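PDB 4F7K: laccase from Uncultured bacterium, which probably couples the one-electron oxidation of phenolic substrates to the reduction of dioxygen to water, as multicopper oxidases do. Local coordinates for residues A[104-112]-A[399-408]; A[209-219]-A[274-282]. All coordinates share one frame; numbering follows the deposited sequence.

Contact 1: A[104-112]-A[399-408]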
loop_
_atom_site.group_PDB
_atom_site.type_symbol
_atom_site.label_atom_id
_atom_site.label_comp_id
_atom_site.label_asym_id
_atom_site.label_seq_id
_atom_site.Cartn_x
_atom_site.Cartn_y
_atom_site.Cartn_z
ATOM N N HIS A 104 -5.407 10.729 -5.635
ATOM C CA HIS A 104 -4.167 10.917 -6.405
ATOM C C HIS A 104 -3.173 11.858 -5.731
ATOM O O HIS A 104 -1.975 11.792 -6.014
ATOM C CB HIS A 104 -4.494 11.487 -7.790
ATOM C CG HIS A 104 -4.686 12.969 -7.785
ATOM N ND1 HIS A 104 -5.813 13.576 -7.240
ATOM C CD2 HIS A 104 -3.869 13.972 -8.187
ATOM C CE1 HIS A 104 -5.692 14.890 -7.349
ATOM N NE2 HIS A 104 -4.528 15.153 -7.930
ATOM N N ASN A 105 -3.671 12.763 -4.882
ATOM C CA ASN A 105 -2.822 13.761 -4.255
ATOM C C ASN A 105 -2.553 13.502 -2.763
ATOM O O ASN A 105 -2.053 14.384 -2.051
ATOM C CB ASN A 105 -3.415 15.167 -4.455
ATOM C CG ASN A 105 -4.780 15.323 -3.831
ATOM O OD1 ASN A 105 -5.332 14.387 -3.227
ATOM N ND2 ASN A 105 -5.351 16.503 -3.994
ATOM N N ARG A 106 -2.843 12.288 -2.310
ATOM C CA ARG A 106 -2.741 11.959 -0.886
ATOM C C ARG A 106 -1.365 12.223 -0.216
ATOM O O ARG A 106 -1.285 12.584 1.000
ATOM C CB ARG A 106 -3.226 10.529 -0.623
ATOM C CG ARG A 106 -3.448 10.287 0.859
ATOM C CD ARG A 106 -4.118 8.966 1.203
ATOM N NE ARG A 106 -4.072 8.806 2.662
ATOM C CZ ARG A 106 -3.178 8.033 3.272
ATOM N NH1 ARG A 106 -2.327 7.313 2.534
ATOM N NH2 ARG A 106 -3.138 7.947 4.606
ATOM N N SER A 107 -0.307 12.138 -1.015
ATOM C CA SER A 107 1.059 12.276 -0.494
ATOM C C SER A 107 1.425 13.693 -0.215
ATOM O O SER A 107 2.395 13.950 0.492
ATOM C CB SER A 107 2.071 11.695 -1.468
ATOM O OG SER A 107 1.985 10.296 -1.432
ATOM N N TRP A 108 0.657 14.628 -0.759
ATOM C CA TRP A 108 0.987 16.032 -0.550
ATOM C C TRP A 108 -0.189 16.913 -0.117
ATOM O O TRP A 108 -0.035 18.121 0.022
ATOM C CB TRP A 108 1.691 16.612 -1.783
ATOM C CG TRP A 108 0.809 16.868 -2.973
ATOM C CD1 TRP A 108 0.072 17.993 -3.217
ATOM C CD2 TRP A 108 0.587 15.993 -4.087
ATOM N NE1 TRP A 108 -0.617 17.867 -4.402
ATOM C CE2 TRP A 108 -0.316 16.652 -4.960
ATOM C CE3 TRP A 108 1.044 14.707 -4.427
ATOM C CZ2 TRP A 108 -0.743 16.089 -6.159
ATOM C CZ3 TRP A 108 0.620 14.140 -5.634
ATOM C CH2 TRP A 108 -0.267 14.828 -6.481
ATOM N N GLU A 109 -1.357 16.323 0.096
ATOM C CA GLU A 109 -2.476 17.100 0.605
ATOM C C GLU A 109 -2.979 16.500 1.907
ATOM O O GLU A 109 -3.583 15.420 1.903
ATOM C CB GLU A 109 -3.645 17.136 -0.402
ATOM C CG GLU A 109 -3.344 17.891 -1.695
ATOM C CD GLU A 109 -3.268 19.432 -1.576
ATOM O OE1 GLU A 109 -3.526 20.020 -0.483
ATOM O OE2 GLU A 109 -2.951 20.057 -2.617
ATOM N N GLN A 110 -2.782 17.257 2.984
ATOM C CA GLN A 110 -3.187 16.872 4.322
ATOM C C GLN A 110 -4.692 16.580 4.410
ATOM O O GLN A 110 -5.050 15.638 5.071
ATOM C CB GLN A 110 -2.755 17.933 5.367
ATOM C CG GLN A 110 -3.164 17.642 6.865
ATOM C CD GLN A 110 -2.590 16.321 7.423
ATOM O OE1 GLN A 110 -1.397 16.231 7.756
ATOM N NE2 GLN A 110 -3.447 15.300 7.537
ATOM N N VAL A 111 -5.549 17.354 3.741
ATOM C CA VAL A 111 -7.003 17.071 3.748
ATOM C C VAL A 111 -7.362 15.681 3.245
ATOM O O VAL A 111 -8.378 15.116 3.666
ATOM C CB VAL A 111 -7.876 18.039 2.864
ATOM C CG1 VAL A 111 -8.349 19.218 3.648
ATOM C CG2 VAL A 111 -7.191 18.413 1.505
ATOM N N ALA A 112 -6.546 15.142 2.339
ATOM C CA ALA A 112 -6.804 13.817 1.760
ATOM C C ALA A 112 -6.359 12.663 2.688
ATOM O O ALA A 112 -6.366 11.465 2.296
ATOM C CB ALA A 112 -6.122 13.720 0.395
ATOM N N HIS A 399 6.683 8.512 -9.137
ATOM C CA HIS A 399 6.414 9.448 -8.065
ATOM C C HIS A 399 7.468 9.281 -6.997
ATOM O O HIS A 399 7.579 8.215 -6.427
ATOM C CB HIS A 399 4.999 9.223 -7.511
ATOM C CG HIS A 399 4.610 10.181 -6.429
ATOM N ND1 HIS A 399 5.146 11.449 -6.324
ATOM C CD2 HIS A 399 3.725 10.064 -5.412
ATOM C CE1 HIS A 399 4.620 12.066 -5.284
ATOM N NE2 HIS A 399 3.754 11.247 -4.712
ATOM N N CYS A 400 8.260 10.333 -6.768
ATOM C CA CYS A 400 9.252 10.319 -5.704
ATOM C C CYS A 400 8.828 11.295 -4.627
ATOM O O CYS A 400 8.719 12.501 -4.879
ATOM C CB CYS A 400 10.636 10.667 -6.247
ATOM S SG CYS A 400 11.101 9.568 -7.642
ATOM N N HIS A 401 8.553 10.779 -3.440
ATOM C CA HIS A 401 8.088 11.631 -2.341
ATOM C C HIS A 401 9.143 11.701 -1.254
ATOM O O HIS A 401 9.522 10.670 -0.695
ATOM C CB HIS A 401 6.774 11.107 -1.747
ATOM C CG HIS A 401 6.296 11.875 -0.548
ATOM N ND1 HIS A 401 5.761 13.144 -0.638
ATOM C CD2 HIS A 401 6.241 11.538 0.764
ATOM C CE1 HIS A 401 5.408 13.557 0.568
ATOM N NE2 HIS A 401 5.693 12.603 1.437
ATOM N N MET A 402 9.590 12.920 -0.963
ATOM C CA MET A 402 10.427 13.177 0.192
ATOM C C MET A 402 9.606 13.082 1.505
ATOM O O MET A 402 8.660 13.856 1.741
ATOM C CB MET A 402 11.152 14.531 0.073
ATOM C CG MET A 402 12.261 14.768 1.180
ATOM S SD MET A 402 13.156 16.353 0.872
ATOM C CE MET A 402 14.068 16.571 2.361
ATOM N N LEU A 403 9.985 12.118 2.332
ATOM C CA LEU A 403 9.301 11.869 3.584
ATOM C C LEU A 403 9.350 13.110 4.494
ATOM O O LEU A 403 10.413 13.707 4.701
ATOM C CB LEU A 403 9.888 10.641 4.274
ATOM C CG LEU A 403 9.238 9.284 3.903
ATOM C CD1 LEU A 403 9.398 8.867 2.451
ATOM C CD2 LEU A 403 9.692 8.166 4.825
ATOM N N GLY A 404 8.183 13.516 4.988
ATOM C CA GLY A 404 8.099 14.591 5.949
ATOM C C GLY A 404 7.990 15.924 5.258
ATOM O O GLY A 404 8.022 16.970 5.893
ATOM N N HIS A 405 7.876 15.889 3.946
ATOM C CA HIS A 405 7.897 17.110 3.185
ATOM C C HIS A 405 6.679 17.235 2.287
ATOM O O HIS A 405 6.187 16.257 1.719
ATOM C CB HIS A 405 9.227 17.256 2.427
ATOM C CG HIS A 405 10.396 17.500 3.337
ATOM N ND1 HIS A 405 10.931 16.516 4.145
ATOM C CD2 HIS A 405 11.102 18.627 3.599
ATOM C CE1 HIS A 405 11.924 17.024 4.853
ATOM N NE2 HIS A 405 12.055 18.299 4.536
ATOM N N GLN A 406 6.200 18.461 2.181
ATOM C CA GLN A 406 5.053 18.774 1.366
ATOM C C GLN A 406 5.475 18.873 -0.082
ATOM O O GLN A 406 6.081 19.846 -0.502
ATOM C CB GLN A 406 4.443 20.086 1.828
ATOM C CG GLN A 406 3.330 19.906 2.811
ATOM C CD GLN A 406 2.095 19.385 2.146
ATOM O OE1 GLN A 406 2.125 19.030 0.973
ATOM N NE2 GLN A 406 0.993 19.337 2.883
ATOM N N ALA A 407 5.149 17.840 -0.835
ATOM C CA ALA A 407 5.459 17.764 -2.248
ATOM C C ALA A 407 4.260 18.270 -3.024
ATOM O O ALA A 407 3.327 18.821 -2.446
ATOM C CB ALA A 407 5.666 16.327 -2.666
ATOM N N ALA A 408 4.313 18.120 -4.341
ATOM C CA ALA A 408 3.237 18.570 -5.209
ATOM C C ALA A 408 3.263 17.768 -6.499
ATOM O O ALA A 408 3.777 16.653 -6.529
ATOM C CB ALA A 408 3.355 20.043 -5.487
#

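Contact 2: A[209-219]-A[274-282]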
loop_
_atom_site.group_PDB
_atom_site.type_symbol
_atom_site.label_atom_id
_atom_site.label_comp_id
_atom_site.label_asym_id
_atom_site.label_seq_id
_atom_site.Cartn_x
_atom_site.Cartn_y
_atom_site.Cartn_z
ATOM N N VAL A 209 4.502 -14.270 2.851
ATOM C CA VAL A 209 4.240 -14.988 1.610
ATOM C C VAL A 209 4.091 -14.106 0.364
ATOM O O VAL A 209 4.130 -14.629 -0.756
ATOM C CB VAL A 209 3.017 -15.922 1.739
ATOM C CG1 VAL A 209 3.280 -16.971 2.817
ATOM C CG2 VAL A 209 1.728 -15.080 2.055
ATOM N N ALA A 210 3.914 -12.798 0.547
ATOM C CA ALA A 210 3.894 -11.846 -0.581
ATOM C C ALA A 210 4.387 -10.451 -0.198
ATOM O O ALA A 210 4.307 -10.052 0.964
ATOM C CB ALA A 210 2.474 -11.748 -1.193
ATOM N N LEU A 211 4.913 -9.723 -1.179
ATOM C CA LEU A 211 5.197 -8.296 -0.994
ATOM C C LEU A 211 4.579 -7.486 -2.131
ATOM O O LEU A 211 4.692 -7.870 -3.314
ATOM C CB LEU A 211 6.696 -8.014 -0.877
ATOM C CG LEU A 211 7.476 -8.827 0.168
ATOM C CD1 LEU A 211 8.975 -8.819 -0.134
ATOM C CD2 LEU A 211 7.207 -8.327 1.584
ATOM N N ASP A 212 3.929 -6.373 -1.767
ATOM C CA ASP A 212 3.304 -5.498 -2.758
ATOM C C ASP A 212 2.368 -6.254 -3.726
ATOM O O ASP A 212 2.341 -6.005 -4.935
ATOM C CB ASP A 212 4.359 -4.692 -3.501
ATOM C CG ASP A 212 5.110 -3.715 -2.580
ATOM O OD1 ASP A 212 4.778 -3.629 -1.382
ATOM O OD2 ASP A 212 6.028 -3.027 -3.064
ATOM N N GLY A 213 1.596 -7.179 -3.185
ATOM C CA GLY A 213 0.648 -7.923 -4.014
ATOM C C GLY A 213 1.287 -9.033 -4.824
ATOM O O GLY A 213 0.588 -9.734 -5.537
ATOM N N MET A 214 2.600 -9.216 -4.699
ATOM C CA MET A 214 3.334 -10.225 -5.497
ATOM C C MET A 214 3.922 -11.336 -4.650
ATOM O O MET A 214 4.838 -11.088 -3.865
ATOM C CB MET A 214 4.445 -9.600 -6.351
ATOM C CG MET A 214 3.943 -8.642 -7.393
ATOM S SD MET A 214 3.029 -9.477 -8.693
ATOM C CE MET A 214 2.070 -8.099 -9.314
ATOM N N PRO A 215 3.390 -12.560 -4.809
ATOM C CA PRO A 215 3.851 -13.774 -4.126
ATOM C C PRO A 215 5.349 -14.022 -4.316
ATOM O O PRO A 215 5.874 -13.809 -5.407
ATOM C CB PRO A 215 3.057 -14.887 -4.817
ATOM C CG PRO A 215 1.853 -14.211 -5.341
ATOM C CD PRO A 215 2.324 -12.854 -5.776
ATOM N N ILE A 216 6.017 -14.436 -3.242
ATOM C CA ILE A 216 7.423 -14.774 -3.289
ATOM C C ILE A 216 7.548 -16.292 -3.351
ATOM O O ILE A 216 6.734 -17.019 -2.762
ATOM C CB ILE A 216 8.226 -14.204 -2.099
ATOM C CG1 ILE A 216 7.811 -14.837 -0.766
ATOM C CG2 ILE A 216 8.118 -12.665 -2.047
ATOM C CD1 ILE A 216 8.489 -14.168 0.456
ATOM N N VAL A 217 8.569 -16.752 -4.069
ATOM C CA VAL A 217 8.796 -18.180 -4.280
ATOM C C VAL A 217 8.955 -18.949 -2.967
ATOM O O VAL A 217 8.248 -19.940 -2.736
ATOM C CB VAL A 217 9.940 -18.445 -5.291
ATOM C CG1 VAL A 217 10.348 -19.930 -5.303
ATOM C CG2 VAL A 217 9.503 -18.013 -6.692
ATOM N N ASP A 218 9.849 -18.487 -2.100
ATOM C CA ASP A 218 10.012 -19.151 -0.810
ATOM C C ASP A 218 9.616 -18.239 0.327
ATOM O O ASP A 218 10.233 -17.205 0.524
ATOM C CB ASP A 218 11.437 -19.688 -0.615
ATOM C CG ASP A 218 11.791 -20.753 -1.624
ATOM O OD1 ASP A 218 11.362 -21.921 -1.452
ATOM O OD2 ASP A 218 12.500 -20.417 -2.595
ATOM N N PRO A 219 8.573 -18.629 1.080
ATOM C CA PRO A 219 8.074 -17.832 2.202
ATOM C C PRO A 219 9.193 -17.570 3.214
ATOM O O PRO A 219 10.070 -18.404 3.393
ATOM C CB PRO A 219 6.971 -18.712 2.792
ATOM C CG PRO A 219 6.548 -19.604 1.652
ATOM C CD PRO A 219 7.827 -19.895 0.938
ATOM N N GLU A 274 2.509 -27.212 6.909
ATOM C CA GLU A 274 3.401 -26.213 6.341
ATOM C C GLU A 274 2.610 -24.948 5.971
ATOM O O GLU A 274 1.470 -25.036 5.495
ATOM C CB GLU A 274 4.080 -26.778 5.091
ATOM N N ILE A 275 3.196 -23.775 6.198
ATOM C CA ILE A 275 2.621 -22.564 5.638
ATOM C C ILE A 275 2.878 -22.619 4.130
ATOM O O ILE A 275 4.033 -22.586 3.697
ATOM C CB ILE A 275 3.218 -21.267 6.245
ATOM C CG1 ILE A 275 2.561 -20.928 7.586
ATOM C CG2 ILE A 275 3.038 -20.124 5.295
ATOM C CD1 ILE A 275 3.242 -21.565 8.782
ATOM N N PRO A 276 1.803 -22.699 3.323
ATOM C CA PRO A 276 1.982 -22.890 1.883
ATOM C C PRO A 276 2.476 -21.592 1.232
ATOM O O PRO A 276 2.370 -20.516 1.831
ATOM C CB PRO A 276 0.567 -23.208 1.415
ATOM C CG PRO A 276 -0.289 -22.329 2.317
ATOM C CD PRO A 276 0.400 -22.374 3.663
ATOM N N ALA A 277 3.027 -21.697 0.026
ATOM C CA ALA A 277 3.352 -20.512 -0.757
ATOM C C ALA A 277 2.127 -20.101 -1.581
ATOM O O ALA A 277 1.292 -20.940 -1.937
ATOM C CB ALA A 277 4.542 -20.789 -1.660
ATOM N N LEU A 278 2.024 -18.811 -1.884
ATOM C CA LEU A 278 0.960 -18.321 -2.771
ATOM C C LEU A 278 1.247 -18.675 -4.244
ATOM O O LEU A 278 2.408 -18.679 -4.665
ATOM C CB LEU A 278 0.745 -16.804 -2.597
ATOM C CG LEU A 278 0.205 -16.344 -1.236
ATOM C CD1 LEU A 278 0.182 -14.835 -1.146
ATOM C CD2 LEU A 278 -1.190 -16.902 -0.951
ATOM N N PRO A 279 0.189 -18.969 -5.026
ATOM C CA PRO A 279 0.371 -19.201 -6.469
ATOM C C PRO A 279 0.920 -17.941 -7.148
ATOM O O PRO A 279 0.525 -16.818 -6.780
ATOM C CB PRO A 279 -1.044 -19.527 -6.970
ATOM C CG PRO A 279 -1.976 -19.095 -5.888
ATOM C CD PRO A 279 -1.212 -19.157 -4.597
ATOM N N PRO A 280 1.849 -18.110 -8.103
ATOM C CA PRO A 280 2.546 -16.934 -8.629
ATOM C C PRO A 280 1.660 -16.108 -9.549
ATOM O O PRO A 280 0.694 -16.617 -10.097
ATOM C CB PRO A 280 3.730 -17.538 -9.426
ATOM C CG PRO A 280 3.753 -19.015 -9.074
ATOM C CD PRO A 280 2.341 -19.361 -8.727
ATOM N N ASN A 281 1.985 -14.830 -9.675
ATOM C CA ASN A 281 1.383 -13.938 -10.671
ATOM C C ASN A 281 2.285 -13.950 -11.889
ATOM O O ASN A 281 3.446 -14.299 -11.752
ATOM C CB ASN A 281 1.278 -12.511 -10.094
ATOM C CG ASN A 281 0.166 -12.378 -9.082
ATOM O OD1 ASN A 281 0.246 -11.565 -8.131
ATOM N ND2 ASN A 281 -0.898 -13.153 -9.281
ATOM N N GLU A 282 1.793 -13.551 -13.059
ATOM C CA GLU A 282 2.643 -13.551 -14.255
ATOM C C GLU A 282 3.752 -12.491 -14.170
ATOM O O GLU A 282 3.481 -11.288 -14.191
ATOM C CB GLU A 282 1.820 -13.372 -15.538
ATOM C CG GLU A 282 0.670 -14.379 -15.742
ATOM C CD GLU A 282 1.097 -15.767 -16.244
ATOM O OE1 GLU A 282 2.149 -15.913 -16.925
ATOM O OE2 GLU A 282 0.334 -16.730 -15.972
HETATM O O HOH W 1 4.355 -17.065 -1.706
#

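Contact 1: A[104-112]-A[399-408]
Ser107 sits against two histidine rings of 399-408, and this is the dense part of the contact. Its CB comes to 3.7 Å from NE2 of His399, meeting that ring at its edge, but it lies over a face of the His401 ring, 4.3 Å from the centroid and 20° off the normal. Ser107 O approaches CE1 of His401 to 3.0 Å. Both histidines hold CG anti to the backbone N (chi1 -178° and 176°), which carries the rings from alternate positions of strand 399-402 to the same serine. The contact buries His399 NE2 and His401 ND1 without a partner in the model, for His399 NE2 consistent with a copper-ligand position, whereas His401 NE2 is hydrogen-bonded to Asp194. His399, Cys400 and His401 match the His-Cys-His signature of multicopper oxidases; in relatives its two histidines bind the trinuclear copper cluster between the first and last cupredoxin domains and its cysteine the type 1 copper. Beyond the strand the chain makes a type II turn, Met402 to His405, and His405 ND1 donates to Leu403 O at 2.9 Å. Further out, the Trp108 indole lies between Asn105 CB on one face and, on the other, the poorly ordered Ala408, whose CA makes a CH-pi contact 3.7 Å from the centroid of the five-membered ring. This outer side is looser: Gln406 and Gln110 are exposed to solvent.

Contact 2: A[209-219]-A[274-282]
Leu278 reaches into the hairpin 209-219 and meets three of its residues. Its CD1 packs 3.6 Å from CG2 of Val209 and 3.8 Å from CB of Ala210, while its CB touches CB of Pro215 at 3.7 Å, the leucine and proline side chains crossing at about a right angle. With chi1 at -61°, Val209 turns CG2 to this leucine and CG1 to Ile275, whose CG2 is 4.0 Å from Val209 CG1. Cut back to an alanine, this position is likely to leave Leu278 CD1 and Ile275 CG2 without their methyl partners and open a gap between loop and hairpin. Toward the ends of the contact, Pro219 CG rests 4.0 Å from Ala277 CB, and the Met214 SD lies 3.8 Å from Asn281 CB. One water joins the backbones: it donates to Val209 O and to Ile216 O, and accepts from Leu278 N at 2.9 Å. Behind this first shell, a type I' turn, Leu211 to Met214, closes the hairpin; Gly213 there has phi 79° and psi 0°, where a CB would jam against Asp212 O. Asp212 is held by a salt bridge to Arg373 and a hydrogen bond from Arg232 N. A classic beta bulge sets Val209 and Ala210 together opposite Asp234, within a sheet one of whose two outermost strands is 214-220. Pro276, Pro279 and Pro280 have no N-H to offer, consistent with a loop that packs across both hairpin strands through apolar contacts and one water bridge rather than joining the sheet as a further strand.

From the N terminus, the chain first reaches 104-112, in the loop between strands 97-103 and 116-122 of the first multicopper oxidase region. It then runs through the second region, where hairpin 209-219 is met, after 54 intervening residues, by the loop 274-282, closing contact 2. Only after the third region has brought in strand 395-402 does 399-408 return to 104-112, closing contact 1 over 286 intervening residues. Contact 2 is therefore nested within the loop of contact 1. Their centres are about 30 Å apart, on opposite sides of the chain's centre. Contact 1 ties the first region to the third, whereas contact 2 lays a connecting loop across the hairpin at one side of the six-stranded sheet.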